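Local coordinates for protein proline dipeptidase (Streptococcus pneumoniae, PDB 3PN9) that probably hydrolyses dipeptides with a C-terminal proline, here represented by its creatinase/prolidase N-terminal domain, at residues F46-A51 / Q86-A91. Numbering follows the deposited sequence.
Sequences FLFVLA and QKIKHA
In the creatinase/prolidase N-terminal domain, a mixed alpha/beta fold, helix 84-91 packs on one face of the sheet, and it meets strand 46-50 through Ile88, whose methyls CD1 and CG2 meet Phe46 and Phe48. Both phenylalanines, two residues apart, leave the strand with CB on the side of the helix; Leu47 and Val49 turn to the other face, where Val49 touches helix 6-17. No hydrogen bond links the two segments, and the 120 Å² buried comes entirely from Phe46, Phe48 and Ile88. Ile88 reaches both rings because its branches diverge: CG1 stands anti to the carbonyl carbon (chi1 -78°) and, with chi2 extended at 164°, carries CD1 to the Phe46 ring, 3.8 Å from CD2 and 3.9 Å from CE2. Near-equal distances place that methyl by the CD2-CE2 bond. Each phenylalanine side chain crosses Ile88 at roughly a right angle, and the methyls approach both rings obliquely. Phe58 of the adjacent strand 56-60 touches both Phe48 and Ile88, continuing the apolar layer, while Val23 of strand 21-24 touches both phenylalanines. The closest approach is made by the shorter branch: Ile88 CG2 lies 3.5 Å from Phe48 CZ and 3.9 Å from Phe48 CE2, the second nearest atom of that ring.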
loop_
_atom_site.group_PDB
_atom_site.type_symbol
_atom_site.label_atom_id
_atom_site.label_comp_id
_atom_site.label_asym_id
_atom_site.label_seq_id
_atom_site.Cartn_x
_atom_site.Cartn_y
_atom_site.Cartn_z
ATOM N N PHE A 46 -7.197 7.777 24.491
ATOM C CA PHE A 46 -6.706 7.812 23.122
ATOM C C PHE A 46 -6.822 6.422 22.552
ATOM O O PHE A 46 -6.609 5.402 23.272
ATOM C CB PHE A 46 -5.195 8.191 23.025
ATOM C CG PHE A 46 -4.889 9.573 23.535
ATOM C CD1 PHE A 46 -5.127 10.676 22.742
ATOM C CD2 PHE A 46 -4.363 9.738 24.873
ATOM C CE1 PHE A 46 -4.838 12.010 23.184
ATOM C CE2 PHE A 46 -4.110 11.052 25.339
ATOM C CZ PHE A 46 -4.289 12.163 24.499
ATOM N N LEU A 47 -7.092 6.353 21.242
ATOM C CA LEU A 47 -6.841 5.043 20.528
ATOM C C LEU A 47 -5.519 5.215 19.750
ATOM O O LEU A 47 -5.321 6.197 18.984
ATOM C CB LEU A 47 -8.017 4.764 19.544
ATOM C CG LEU A 47 -7.765 3.567 18.580
ATOM C CD1 LEU A 47 -7.859 2.356 19.497
ATOM C CD2 LEU A 47 -8.888 3.540 17.485
ATOM N N PHE A 48 -4.552 4.329 19.979
ATOM C CA PHE A 48 -3.324 4.423 19.238
ATOM C C PHE A 48 -3.346 3.320 18.160
ATOM O O PHE A 48 -3.405 2.126 18.522
ATOM C CB PHE A 48 -2.127 4.125 20.148
ATOM C CG PHE A 48 -1.961 5.224 21.196
ATOM C CD1 PHE A 48 -1.276 6.379 20.862
ATOM C CD2 PHE A 48 -2.603 5.109 22.470
ATOM C CE1 PHE A 48 -1.152 7.423 21.832
ATOM C CE2 PHE A 48 -2.443 6.139 23.433
ATOM C CZ PHE A 48 -1.724 7.302 23.088
ATOM N N VAL A 49 -3.335 3.708 16.888
ATOM C CA VAL A 49 -3.310 2.658 15.832
ATOM C C VAL A 49 -1.859 2.648 15.379
ATOM O O VAL A 49 -1.370 3.621 14.818
ATOM C CB VAL A 49 -4.225 3.020 14.625
ATOM C CG1 VAL A 49 -4.258 1.774 13.648
ATOM C CG2 VAL A 49 -5.717 3.294 15.134
ATOM N N LEU A 50 -1.181 1.573 15.706
ATOM C CA LEU A 50 0.211 1.434 15.427
ATOM C C LEU A 50 0.380 0.817 14.019
ATOM O O LEU A 50 -0.484 0.064 13.597
ATOM C CB LEU A 50 0.781 0.394 16.447
ATOM C CG LEU A 50 0.806 1.039 17.897
ATOM C CD1 LEU A 50 0.899 -0.036 19.046
ATOM C CD2 LEU A 50 2.075 1.957 17.936
ATOM N N ALA A 51 1.535 1.047 13.373
ATOM C CA ALA A 51 1.671 0.652 11.955
ATOM C C ALA A 51 1.731 -0.851 11.855
ATOM O O ALA A 51 1.177 -1.422 10.891
ATOM C CB ALA A 51 2.940 1.230 11.318
ATOM N N GLN A 86 3.154 9.149 31.166
ATOM C CA GLN A 86 4.168 8.150 31.413
ATOM C C GLN A 86 3.577 6.825 31.254
ATOM O O GLN A 86 4.237 5.919 30.790
ATOM C CB GLN A 86 4.732 8.262 32.901
ATOM C CG GLN A 86 5.781 9.530 32.911
ATOM C CD GLN A 86 6.813 9.542 31.748
ATOM O OE1 GLN A 86 6.892 10.543 30.997
ATOM N NE2 GLN A 86 7.603 8.442 31.592
ATOM N N LYS A 87 2.325 6.676 31.639
ATOM C CA LYS A 87 1.728 5.373 31.535
ATOM C C LYS A 87 1.557 4.959 29.992
ATOM O O LYS A 87 1.740 3.801 29.594
ATOM C CB LYS A 87 0.341 5.434 32.174
ATOM C CG LYS A 87 -0.320 4.077 32.123
ATOM C CD LYS A 87 -0.418 3.471 33.495
ATOM C CE LYS A 87 -0.902 2.074 33.367
ATOM N NZ LYS A 87 -1.381 1.726 34.681
ATOM N N ILE A 88 1.203 5.939 29.170
ATOM C CA ILE A 88 1.028 5.673 27.686
ATOM C C ILE A 88 2.396 5.315 27.179
ATOM O O ILE A 88 2.561 4.317 26.469
ATOM C CB ILE A 88 0.569 7.026 27.000
ATOM C CG1 ILE A 88 -0.959 7.220 27.300
ATOM C CG2 ILE A 88 0.805 6.919 25.449
ATOM C CD1 ILE A 88 -1.460 8.692 27.028
ATOM N N LYS A 89 3.415 6.119 27.516
ATOM C CA LYS A 89 4.737 5.825 26.944
ATOM C C LYS A 89 5.261 4.416 27.268
ATOM O O LYS A 89 5.904 3.759 26.427
ATOM C CB LYS A 89 5.725 6.877 27.440
ATOM C CG LYS A 89 7.089 6.810 26.680
ATOM C CD LYS A 89 7.932 8.024 27.176
ATOM C CE LYS A 89 9.134 8.129 26.279
ATOM N NZ LYS A 89 9.582 9.468 26.575
ATOM N N HIS A 90 4.976 3.950 28.485
ATOM C CA HIS A 90 5.412 2.595 28.910
ATOM C C HIS A 90 4.463 1.564 28.330
ATOM O O HIS A 90 4.879 0.459 28.076
ATOM C CB HIS A 90 5.381 2.465 30.492
ATOM C CG HIS A 90 6.331 3.409 31.235
ATOM N ND1 HIS A 90 7.104 4.398 30.619
ATOM C CD2 HIS A 90 6.584 3.542 32.579
ATOM C CE1 HIS A 90 7.789 5.076 31.535
ATOM N NE2 HIS A 90 7.504 4.567 32.731
ATOM N N ALA A 91 3.184 1.891 28.096
ATOM C CA ALA A 91 2.322 0.850 27.521
ATOM C C ALA A 91 2.554 0.622 25.998
ATOM O O ALA A 91 2.312 -0.492 25.505
ATOM C CB ALA A 91 0.857 1.155 27.819
#